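Local coordinates for protein flavodoxin (Aquifex aeolicus, PDB 2ARK) that probably serves as an FMN-carrying, low-potential electron donor to a number of redox enzymes, as flavodoxins do, at residues Glu48-Ala53 / Asp77-Leu82; Val58-Pro61 / Leu66-Trp69; Thr126-Val129 / Phe133-His136; Val165-Asp170 / Glu174-Ile179. All coordinates share one frame; numbering follows the deposited sequence.

How the contacts relate
The four contacts follow one another along the chain, except that contact 2 is nested inside the loop closed by contact 1. Contacts 1 and 2 lie with their centres about 17 Å apart, linked by strand 55-61 and helix 69-78, and both reach the second subunit. Contact 3 sits across the chain's centre from contact 1, about 30 Å between centres, and meets the same parallel sheet as contact 2. Contact 4 joins helix 148-168 to helix 175-181, its centre about 19 Å from that of contact 3; both touch the fourth subunit. Together they sample the flavodoxin alpha/beta sandwich from sheet to outer helices and the tetramer interfaces around it.

Contact 1: residues Glu48-Ala53 / Asp77-Leu82; sequences EDVLWA and DVLGDL
Val50 and Leu79 bring their CA atoms to 8.3 Å, and Leu51 and Leu82 are the next pair along, as the short helix 47-52 approaches the tail of helix 69-78, where the chain beyond Val78 is still coiled but loosely bonded. No hydrogen bond crosses the gap; two pairs of branched side chains bridge it. Val50 and Leu79 reach toward each other tip to tip, and CG2 of Val50 lies 3.8 Å from CD2 of Leu79. CD1 of Leu79 also touches the valine, standing 4.1 Å from Val50 CG1, so the leucine fork meets both of its methyls. The second pair crosses at a slant. Leu82 CD1 comes to 3.7 Å from Leu51 CG, the branch point rather than a methyl, while Leu82 CD2 rests 4.0 Å from Leu51 CD2. In Leu82, CG lies anti to the carbonyl carbon (chi1 -67°) and the chain is extended beyond it (chi2 -175°), which carries the fork toward the helix. Leu51 is the more exposed member; the other three are buried. Val50 also rests on Leu8 of strand 5-11, Ile86 touches both Val50 and Leu51, and the aliphatic patch therefore continues inward to the sheet. Leu79 packs on Phe118, while Asp77 bonds to Trp69 of the second subunit. This is apolar packing between helix 47-52 and the C-terminal tail of helix 69-78, two helices that follow successive strands of the flavodoxin-like alpha/beta/alpha sandwich.

Contact 2: residues Val58-Pro61 / Leu66-Trp69; sequences VGSP and LVSW
Ser60 OG accepts the backbone N-H of Ser68 at 2.9 Å from Ser68 N, a bent bond with 142° at the hydrogen. The same hydroxyl gives its own proton to Pro61 O, 2.8 Å from Ser60 OG, with the donor tilted 19° from the carbonyl plane. With OG anti to the backbone N (chi1 176°), Ser60 reaches across to the chain that leads into helix 69-78. Around this bond the packing is close, and Ser60 OG lies 3.6 Å from Val67 CA. One methyl of Val67, CG1, rests 4.1 Å from Ser60 CB. Pro61 CG lies more loosely, 4.4 Å from Ser68 CB.

Further out, Ser68 stands at the N-cap of helix 69-78, where its OG caps Met71 N and bonds to Asp12. Val67 is held at both ends of its backbone, its N by Ser110 of helix 104-117 and its O by Lys72 of the second subunit. This is the beta-to-alpha connection at the C-terminal end of a strand of the parallel sheet, the side on which flavodoxins hold FMN; a phosphate ion, probably from the crystallisation liquor, lies about 4 Å from the Pro61 side chain.

Acting as acceptor and donor at once, the buried Ser60 hydroxyl satisfies a backbone N-H and a carbonyl oxygen, tying the end of strand 55-61 to the start of the next helix.

Contact 3: residues Thr126-Val129 / Phe133-His136; sequences TDYV and FTLH
Tyr128 lays one ring face over Thr134: CB of the threonine stands 3.9 Å from the ring centroid and only 11° off its normal, a CH-pi contact. The tyrosine gets there with CG anti to the carbonyl carbon (chi1 -87°), folding the ring back across the neighbouring strand. Thr134 has OG1 anti to the backbone N, which aims the hydroxyl at Asp127 O, 2.6 Å from Thr134 OG1. That donor rises well above the carbonyl plane. Val129 N bonds to Phe133 O at 2.9 Å. Thr134 CG2 lies over a face of the His136 ring toward its rim, while Thr126 O sits at the edge of that imidazole, 3.4 Å from His136 CE1. The strands at 126-128 and 133-135 run antiparallel, at 156°, with weak bonding; they belong to an excursion between strands 121-128 and 139-142, which both pair with strand 90-97, consistent with the interrupted last strand of long-chain flavodoxins. Tyr128 CE1 lies 4.0 Å from His136 CE1, the two rings oblique to each other. An alanine in place of Tyr128 is likely to uncover Thr134 CB and remove the aromatic neighbour of His136. Val129 and Phe133 point the same way, with Val129 CG1 at the edge of the phenyl ring, 4.0 Å from Phe133 CD1. Asp127 makes salt bridges with Arg160, Arg156 and Arg185, and His136 ND1 bonds to Val125 O. Gly98 of the third subunit packs on Tyr128, and Trp83 of the fourth does likewise.

Contact 4: residues Val165-Asp170 / Glu174-Ile179; sequences VAIFVD and ELLEKI
Ile167 projects from the last turn of helix 148-168 toward helix 175-181, where it meets three side chains. It lies aslant to Leu175: Ile167 CG1 rests 3.6 Å from Leu175 CB, against the root of the leucine rather than its fork. One arm of the fork, CD1, reaches Ala166 CB at 4.0 Å. Swung beside its backbone N (chi1 -72°), the CG1 branch of Ile167 runs on nearly straight (chi2 166°) and brings CD1 to 3.7 Å from Leu176 N. The same methyl stands 3.8 Å from Ile179 CD1, and Leu176 CG is a little farther from it, at 4.2 Å from Ile167 CD1. Cutting Ile167 back to an alanine is likely to open a gap beside Leu175 CB and Ile179 CD1, with the touch between Ala166 and Leu175 the one contact left across these two segments. Ile179 also packs on Arg160 and Glu163 of helix 148-168, and Leu176 on Trp164, while Asp87 of the fourth subunit packs on Leu176. No hydrogen bond or charge pair joins the two segments, so their association here rests on aliphatic packing, without directional bonds between them.

Contact 1: residues Glu48-Ala53 / Asp77-Leu82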
loop_
_atom_site.group_PDB
_atom_site.type_symbol
_atom_site.label_atom_id
_atom_site.label_comp_id
_atom_site.label_asym_id
_atom_site.label_seq_id
_atom_site.Cartn_x
_atom_site.Cartn_y
_atom_site.Cartn_z
ATOM N N GLU A 48 -15.531 24.376 -1.086
ATOM C CA GLU A 48 -15.014 25.666 -0.602
ATOM C C GLU A 48 -14.218 25.568 0.704
ATOM O O GLU A 48 -13.278 26.335 0.915
ATOM C CB GLU A 48 -16.147 26.701 -0.446
ATOM C CG GLU A 48 -16.647 27.315 -1.762
ATOM C CD GLU A 48 -17.591 26.394 -2.550
ATOM O OE1 GLU A 48 -18.422 25.698 -1.923
ATOM O OE2 GLU A 48 -17.512 26.374 -3.801
ATOM N N ASP A 49 -14.601 24.629 1.571
ATOM C CA ASP A 49 -13.835 24.295 2.777
ATOM C C ASP A 49 -12.434 23.887 2.444
ATOM O O ASP A 49 -11.503 24.228 3.178
ATOM C CB ASP A 49 -14.488 23.144 3.548
ATOM C CG ASP A 49 -15.780 23.556 4.210
ATOM O OD1 ASP A 49 -15.820 24.731 4.650
ATOM O OD2 ASP A 49 -16.740 22.733 4.265
ATOM N N VAL A 50 -12.295 23.151 1.337
ATOM C CA VAL A 50 -11.024 22.554 0.944
ATOM C C VAL A 50 -10.156 23.634 0.332
ATOM O O VAL A 50 -8.967 23.755 0.653
ATOM C CB VAL A 50 -11.240 21.309 -0.007
ATOM C CG1 VAL A 50 -9.942 20.861 -0.658
ATOM C CG2 VAL A 50 -11.882 20.145 0.777
ATOM N N LEU A 51 -10.769 24.449 -0.514
ATOM C CA LEU A 51 -10.131 25.648 -1.057
ATOM C C LEU A 51 -9.631 26.615 0.024
ATOM O O LEU A 51 -8.602 27.261 -0.125
ATOM C CB LEU A 51 -11.113 26.372 -1.973
ATOM C CG LEU A 51 -11.365 25.694 -3.310
ATOM C CD1 LEU A 51 -12.639 26.267 -3.948
ATOM C CD2 LEU A 51 -10.139 25.887 -4.216
ATOM N N TRP A 52 -10.386 26.719 1.106
ATOM C CA TRP A 52 -10.014 27.540 2.239
ATOM C C TRP A 52 -8.803 26.956 2.974
ATOM O O TRP A 52 -7.933 27.706 3.391
ATOM C CB TRP A 52 -11.240 27.674 3.147
ATOM C CG TRP A 52 -11.009 28.332 4.445
ATOM C CD1 TRP A 52 -11.079 29.678 4.707
ATOM C CD2 TRP A 52 -10.678 27.687 5.693
ATOM N NE1 TRP A 52 -10.812 29.905 6.042
ATOM C CE2 TRP A 52 -10.563 28.704 6.668
ATOM C CE3 TRP A 52 -10.485 26.344 6.083
ATOM C CZ2 TRP A 52 -10.253 28.424 8.017
ATOM C CZ3 TRP A 52 -10.187 26.068 7.420
ATOM C CH2 TRP A 52 -10.067 27.101 8.367
ATOM N N ALA A 53 -8.722 25.631 3.094
ATOM C CA ALA A 53 -7.714 24.953 3.931
ATOM C C ALA A 53 -6.270 25.044 3.434
ATOM O O ALA A 53 -5.996 24.874 2.240
ATOM C CB ALA A 53 -8.087 23.491 4.131
ATOM N N ASP A 77 -16.178 12.989 -6.441
ATOM C CA ASP A 77 -17.279 13.683 -7.098
ATOM C C ASP A 77 -17.428 15.148 -6.744
ATOM O O ASP A 77 -17.787 15.951 -7.605
ATOM C CB ASP A 77 -18.613 12.954 -6.872
ATOM C CG ASP A 77 -18.707 11.613 -7.630
ATOM O OD1 ASP A 77 -17.775 11.230 -8.400
ATOM O OD2 ASP A 77 -19.747 10.935 -7.457
ATOM N N VAL A 78 -17.189 15.496 -5.483
ATOM C CA VAL A 78 -17.253 16.903 -5.055
ATOM C C VAL A 78 -15.947 17.630 -5.399
ATOM O O VAL A 78 -15.984 18.666 -6.043
ATOM C CB VAL A 78 -17.655 17.060 -3.542
ATOM C CG1 VAL A 78 -17.574 18.511 -3.089
ATOM C CG2 VAL A 78 -19.077 16.522 -3.314
ATOM N N LEU A 79 -14.802 17.067 -5.008
ATOM C CA LEU A 79 -13.510 17.683 -5.309
ATOM C C LEU A 79 -12.999 17.430 -6.723
ATOM O O LEU A 79 -12.019 18.032 -7.145
ATOM C CB LEU A 79 -12.456 17.258 -4.303
ATOM C CG LEU A 79 -12.695 17.563 -2.833
ATOM C CD1 LEU A 79 -11.392 17.339 -2.160
ATOM C CD2 LEU A 79 -13.189 19.026 -2.598
ATOM N N GLY A 80 -13.674 16.564 -7.457
ATOM C CA GLY A 80 -13.243 16.198 -8.802
ATOM C C GLY A 80 -12.989 17.337 -9.779
ATOM O O GLY A 80 -12.122 17.215 -10.647
ATOM N N ASP A 81 -13.748 18.432 -9.658
ATOM C CA ASP A 81 -13.537 19.624 -10.499
ATOM C C ASP A 81 -12.315 20.426 -10.095
ATOM O O ASP A 81 -11.723 21.088 -10.911
ATOM C CB ASP A 81 -14.779 20.536 -10.528
ATOM C CG ASP A 81 -15.826 20.085 -11.572
ATOM O OD1 ASP A 81 -17.012 20.493 -11.465
ATOM O OD2 ASP A 81 -15.473 19.324 -12.510
ATOM N N LEU A 82 -11.951 20.367 -8.826
ATOM C CA LEU A 82 -10.758 21.050 -8.323
ATOM C C LEU A 82 -9.454 20.311 -8.644
ATOM O O LEU A 82 -8.367 20.842 -8.409
ATOM C CB LEU A 82 -10.872 21.246 -6.809
ATOM C CG LEU A 82 -11.953 22.210 -6.303
ATOM C CD1 LEU A 82 -11.808 22.360 -4.796
ATOM C CD2 LEU A 82 -11.883 23.567 -7.007
#

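Contact 2: residues Val58-Pro61 / Leu66-Trp69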
loop_
_atom_site.group_PDB
_atom_site.type_symbol
_atom_site.label_atom_id
_atom_site.label_comp_id
_atom_site.label_asym_id
_atom_site.label_seq_id
_atom_site.Cartn_x
_atom_site.Cartn_y
_atom_site.Cartn_z
ATOM N N VAL A 58 -7.950 14.071 7.303
ATOM C CA VAL A 58 -9.095 13.378 6.743
ATOM C C VAL A 58 -9.242 12.072 7.506
ATOM O O VAL A 58 -8.317 11.288 7.539
ATOM C CB VAL A 58 -8.887 13.112 5.213
ATOM C CG1 VAL A 58 -10.044 12.266 4.639
ATOM C CG2 VAL A 58 -8.661 14.427 4.424
ATOM N N GLY A 59 -10.382 11.856 8.151
ATOM C CA GLY A 59 -10.573 10.657 8.962
ATOM C C GLY A 59 -11.697 9.800 8.469
ATOM O O GLY A 59 -12.697 10.297 7.940
ATOM N N SER A 60 -11.539 8.497 8.614
ATOM C CA SER A 60 -12.579 7.595 8.208
ATOM C C SER A 60 -12.559 6.402 9.125
ATOM O O SER A 60 -11.482 6.017 9.599
ATOM C CB SER A 60 -12.294 7.107 6.795
ATOM O OG SER A 60 -13.241 6.124 6.353
ATOM N N PRO A 61 -13.725 5.762 9.343
ATOM C CA PRO A 61 -13.663 4.428 9.943
ATOM C C PRO A 61 -12.888 3.503 9.001
ATOM O O PRO A 61 -12.875 3.725 7.781
ATOM C CB PRO A 61 -15.144 4.008 10.011
ATOM C CG PRO A 61 -15.860 4.882 8.969
ATOM C CD PRO A 61 -15.101 6.184 9.020
ATOM N N LEU A 66 -10.140 0.177 4.251
ATOM C CA LEU A 66 -10.053 1.342 3.387
ATOM C C LEU A 66 -10.910 2.496 3.904
ATOM O O LEU A 66 -11.812 2.267 4.725
ATOM C CB LEU A 66 -10.520 0.986 1.952
ATOM C CG LEU A 66 -9.729 -0.041 1.114
ATOM C CD1 LEU A 66 -10.354 -0.309 -0.247
ATOM C CD2 LEU A 66 -8.271 0.328 0.946
ATOM N N VAL A 67 -10.622 3.719 3.398
ATOM C CA VAL A 67 -11.562 4.854 3.445
ATOM C C VAL A 67 -12.982 4.384 3.169
ATOM O O VAL A 67 -13.191 3.475 2.349
ATOM C CB VAL A 67 -11.448 5.881 2.293
ATOM C CG1 VAL A 67 -11.289 7.329 2.811
ATOM C CG2 VAL A 67 -10.567 5.454 1.138
ATOM N N SER A 68 -13.946 5.071 3.785
ATOM C CA SER A 68 -15.340 4.793 3.540
ATOM C C SER A 68 -15.767 5.273 2.149
ATOM O O SER A 68 -15.129 6.156 1.512
ATOM C CB SER A 68 -16.186 5.475 4.596
ATOM O OG SER A 68 -16.219 6.851 4.350
ATOM N N TRP A 69 -16.860 4.707 1.684
ATOM C CA TRP A 69 -17.353 5.057 0.381
ATOM C C TRP A 69 -17.838 6.520 0.330
ATOM O O TRP A 69 -17.721 7.174 -0.739
ATOM C CB TRP A 69 -18.406 4.045 -0.094
ATOM C CG TRP A 69 -19.771 4.151 0.505
ATOM C CD1 TRP A 69 -20.287 3.378 1.500
ATOM C CD2 TRP A 69 -20.843 5.047 0.095
ATOM N NE1 TRP A 69 -21.605 3.741 1.747
ATOM C CE2 TRP A 69 -21.947 4.789 0.936
ATOM C CE3 TRP A 69 -20.951 6.067 -0.875
ATOM C CZ2 TRP A 69 -23.161 5.495 0.826
ATOM C CZ3 TRP A 69 -22.143 6.784 -0.968
ATOM C CH2 TRP A 69 -23.247 6.476 -0.135
#

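Contact 3: residues Thr126-Val129 / Phe133-His136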
loop_
_atom_site.group_PDB
_atom_site.type_symbol
_atom_site.label_atom_id
_atom_site.label_comp_id
_atom_site.label_asym_id
_atom_site.label_seq_id
_atom_site.Cartn_x
_atom_site.Cartn_y
_atom_site.Cartn_z
ATOM N N THR A 126 6.184 11.052 13.707
ATOM C CA THR A 126 7.181 10.203 14.381
ATOM C C THR A 126 6.957 10.111 15.890
ATOM O O THR A 126 7.263 9.094 16.507
ATOM C CB THR A 126 8.593 10.740 14.163
ATOM O OG1 THR A 126 8.588 12.146 14.383
ATOM C CG2 THR A 126 9.087 10.454 12.729
ATOM N N ASP A 127 6.443 11.185 16.477
ATOM C CA ASP A 127 6.229 11.273 17.931
ATOM C C ASP A 127 5.683 10.001 18.559
ATOM O O ASP A 127 4.740 9.402 18.059
ATOM C CB ASP A 127 5.274 12.424 18.280
ATOM C CG ASP A 127 5.782 13.745 17.807
ATOM O OD1 ASP A 127 6.689 13.751 16.923
ATOM O OD2 ASP A 127 5.292 14.768 18.330
ATOM N N TYR A 128 6.315 9.602 19.661
ATOM C CA TYR A 128 5.717 8.638 20.559
ATOM C C TYR A 128 5.009 9.368 21.680
ATOM O O TYR A 128 5.572 10.174 22.427
ATOM C CB TYR A 128 6.730 7.692 21.129
ATOM C CG TYR A 128 6.995 6.494 20.281
ATOM C CD1 TYR A 128 7.602 6.620 19.017
ATOM C CD2 TYR A 128 6.696 5.212 20.757
ATOM C CE1 TYR A 128 7.888 5.489 18.231
ATOM C CE2 TYR A 128 6.991 4.078 20.000
ATOM C CZ TYR A 128 7.582 4.229 18.737
ATOM O OH TYR A 128 7.875 3.115 18.008
ATOM N N VAL A 129 3.752 9.033 21.784
ATOM C CA VAL A 129 2.810 9.763 22.537
ATOM C C VAL A 129 2.527 8.850 23.736
ATOM O O VAL A 129 1.969 9.248 24.750
ATOM C CB VAL A 129 1.669 10.025 21.547
ATOM C CG1 VAL A 129 0.386 9.288 21.877
ATOM C CG2 VAL A 129 1.565 11.504 21.184
ATOM N N PHE A 133 3.157 3.673 21.758
ATOM C CA PHE A 133 2.041 4.243 21.058
ATOM C C PHE A 133 2.453 5.418 20.163
ATOM O O PHE A 133 2.893 6.469 20.653
ATOM C CB PHE A 133 0.893 4.619 22.020
ATOM C CG PHE A 133 -0.455 4.558 21.370
ATOM C CD1 PHE A 133 -0.982 5.675 20.718
ATOM C CD2 PHE A 133 -1.170 3.373 21.345
ATOM C CE1 PHE A 133 -2.210 5.610 20.051
ATOM C CE2 PHE A 133 -2.419 3.297 20.709
ATOM C CZ PHE A 133 -2.933 4.417 20.047
ATOM N N THR A 134 2.265 5.229 18.849
ATOM C CA THR A 134 2.654 6.229 17.862
ATOM C C THR A 134 1.623 6.439 16.741
ATOM O O THR A 134 0.471 6.000 16.842
ATOM C CB THR A 134 4.093 5.990 17.348
ATOM O OG1 THR A 134 4.558 7.153 16.672
ATOM C CG2 THR A 134 4.212 4.757 16.447
ATOM N N LEU A 135 2.020 7.141 15.678
ATOM C CA LEU A 135 1.069 7.565 14.662
ATOM C C LEU A 135 1.782 7.853 13.339
ATOM O O LEU A 135 1.529 8.871 12.662
ATOM C CB LEU A 135 0.250 8.765 15.176
ATOM C CG LEU A 135 0.880 10.069 15.700
ATOM C CD1 LEU A 135 -0.011 11.263 15.301
ATOM C CD2 LEU A 135 1.132 10.023 17.230
ATOM N N HIS A 136 2.630 6.899 12.945
ATOM C CA HIS A 136 3.521 7.048 11.794
ATOM C C HIS A 136 2.869 7.335 10.443
ATOM O O HIS A 136 3.485 7.989 9.580
ATOM C CB HIS A 136 4.472 5.832 11.672
ATOM C CG HIS A 136 5.476 5.741 12.767
ATOM N ND1 HIS A 136 5.589 6.688 13.761
ATOM C CD2 HIS A 136 6.440 4.823 13.015
ATOM C CE1 HIS A 136 6.568 6.356 14.579
ATOM N NE2 HIS A 136 7.105 5.232 14.144
#

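Contact 4: residues Val165-Asp170 / Glu174-Ile179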
loop_
_atom_site.group_PDB
_atom_site.type_symbol
_atom_site.label_atom_id
_atom_site.label_comp_id
_atom_site.label_asym_id
_atom_site.label_seq_id
_atom_site.Cartn_x
_atom_site.Cartn_y
_atom_site.Cartn_z
ATOM N N VAL A 165 1.718 23.567 8.611
ATOM C CA VAL A 165 1.080 24.750 8.016
ATOM C C VAL A 165 1.806 26.033 8.410
ATOM O O VAL A 165 2.083 26.861 7.567
ATOM C CB VAL A 165 -0.409 24.848 8.376
ATOM C CG1 VAL A 165 -0.961 26.270 8.086
ATOM C CG2 VAL A 165 -1.208 23.761 7.643
ATOM N N ALA A 166 2.136 26.162 9.688
ATOM C CA ALA A 166 2.816 27.330 10.249
ATOM C C ALA A 166 4.224 27.517 9.701
ATOM O O ALA A 166 4.674 28.655 9.489
ATOM C CB ALA A 166 2.871 27.210 11.767
ATOM N N ILE A 167 4.929 26.405 9.513
ATOM C CA ILE A 167 6.310 26.417 9.015
ATOM C C ILE A 167 6.340 26.728 7.530
ATOM O O ILE A 167 6.982 27.688 7.105
ATOM C CB ILE A 167 7.041 25.075 9.317
ATOM C CG1 ILE A 167 7.353 24.986 10.811
ATOM C CG2 ILE A 167 8.336 24.933 8.515
ATOM C CD1 ILE A 167 7.761 23.587 11.257
ATOM N N PHE A 168 5.604 25.933 6.764
ATOM C CA PHE A 168 5.679 25.933 5.316
ATOM C C PHE A 168 4.779 26.916 4.593
ATOM O O PHE A 168 5.120 27.320 3.490
ATOM C CB PHE A 168 5.454 24.510 4.789
ATOM C CG PHE A 168 6.443 23.523 5.330
ATOM C CD1 PHE A 168 6.014 22.417 6.061
ATOM C CD2 PHE A 168 7.827 23.731 5.149
ATOM C CE1 PHE A 168 6.936 21.506 6.581
ATOM C CE2 PHE A 168 8.754 22.844 5.665
ATOM C CZ PHE A 168 8.310 21.723 6.392
ATOM N N VAL A 169 3.642 27.304 5.165
ATOM C CA VAL A 169 2.853 28.338 4.485
ATOM C C VAL A 169 2.904 29.698 5.156
ATOM O O VAL A 169 2.980 30.717 4.468
ATOM C CB VAL A 169 1.395 27.910 4.045
ATOM C CG1 VAL A 169 1.202 26.381 4.096
ATOM C CG2 VAL A 169 0.330 28.633 4.805
ATOM N N ASP A 170 2.894 29.715 6.489
ATOM C CA ASP A 170 3.035 30.965 7.222
ATOM C C ASP A 170 4.498 31.400 7.282
ATOM O O ASP A 170 4.798 32.583 7.366
ATOM C CB ASP A 170 2.485 30.862 8.642
ATOM C CG ASP A 170 2.459 32.222 9.349
ATOM O OD1 ASP A 170 3.152 32.395 10.394
ATOM O OD2 ASP A 170 1.768 33.140 8.827
ATOM N N GLU A 174 11.554 29.097 12.189
ATOM C CA GLU A 174 12.176 28.837 13.494
ATOM C C GLU A 174 11.576 27.619 14.221
ATOM O O GLU A 174 12.243 26.973 15.030
ATOM C CB GLU A 174 12.073 30.088 14.380
ATOM C CG GLU A 174 10.601 30.476 14.791
ATOM C CD GLU A 174 9.972 31.632 13.977
ATOM O OE1 GLU A 174 8.791 31.968 14.249
ATOM O OE2 GLU A 174 10.645 32.214 13.086
ATOM N N LEU A 175 10.316 27.322 13.925
ATOM C CA LEU A 175 9.614 26.185 14.509
ATOM C C LEU A 175 10.186 24.832 14.112
ATOM O O LEU A 175 9.988 23.845 14.826
ATOM C CB LEU A 175 8.137 26.202 14.109
ATOM C CG LEU A 175 7.057 26.582 15.124
ATOM C CD1 LEU A 175 5.657 26.380 14.516
ATOM C CD2 LEU A 175 7.221 25.810 16.447
ATOM N N LEU A 176 10.860 24.767 12.968
ATOM C CA LEU A 176 11.360 23.485 12.470
ATOM C C LEU A 176 12.330 22.857 13.476
ATOM O O LEU A 176 12.137 21.704 13.892
ATOM C CB LEU A 176 12.030 23.646 11.106
ATOM C CG LEU A 176 11.651 22.703 9.960
ATOM C CD1 LEU A 176 12.777 22.739 8.926
ATOM C CD2 LEU A 176 11.332 21.270 10.396
ATOM N N GLU A 177 13.338 23.633 13.880
ATOM C CA GLU A 177 14.348 23.190 14.833
ATOM C C GLU A 177 13.783 22.995 16.229
ATOM O O GLU A 177 14.179 22.073 16.936
ATOM C CB GLU A 177 15.536 24.162 14.860
ATOM C CG GLU A 177 16.915 23.500 15.100
ATOM C CD GLU A 177 17.152 22.231 14.232
ATOM O OE1 GLU A 177 17.862 21.329 14.720
ATOM O OE2 GLU A 177 16.634 22.122 13.081
ATOM N N LYS A 178 12.869 23.864 16.632
ATOM C CA LYS A 178 12.180 23.683 17.888
ATOM C C LYS A 178 11.589 22.266 17.944
ATOM O O LYS A 178 11.817 21.526 18.914
ATOM C CB LYS A 178 11.082 24.737 18.055
ATOM C CG LYS A 178 9.878 24.245 18.905
ATOM C CD LYS A 178 8.932 25.371 19.400
ATOM C CE LYS A 178 9.581 26.277 20.433
ATOM N NZ LYS A 178 9.638 25.591 21.747
ATOM N N ILE A 179 10.844 21.892 16.896
ATOM C CA ILE A 179 10.198 20.597 16.833
ATOM C C ILE A 179 11.210 19.456 16.762
ATOM O O ILE A 179 11.056 18.450 17.449
ATOM C CB ILE A 179 9.150 20.513 15.695
ATOM C CG1 ILE A 179 7.969 21.455 15.975
ATOM C CG2 ILE A 179 8.626 19.072 15.502
ATOM C CD1 ILE A 179 7.257 21.911 14.683
#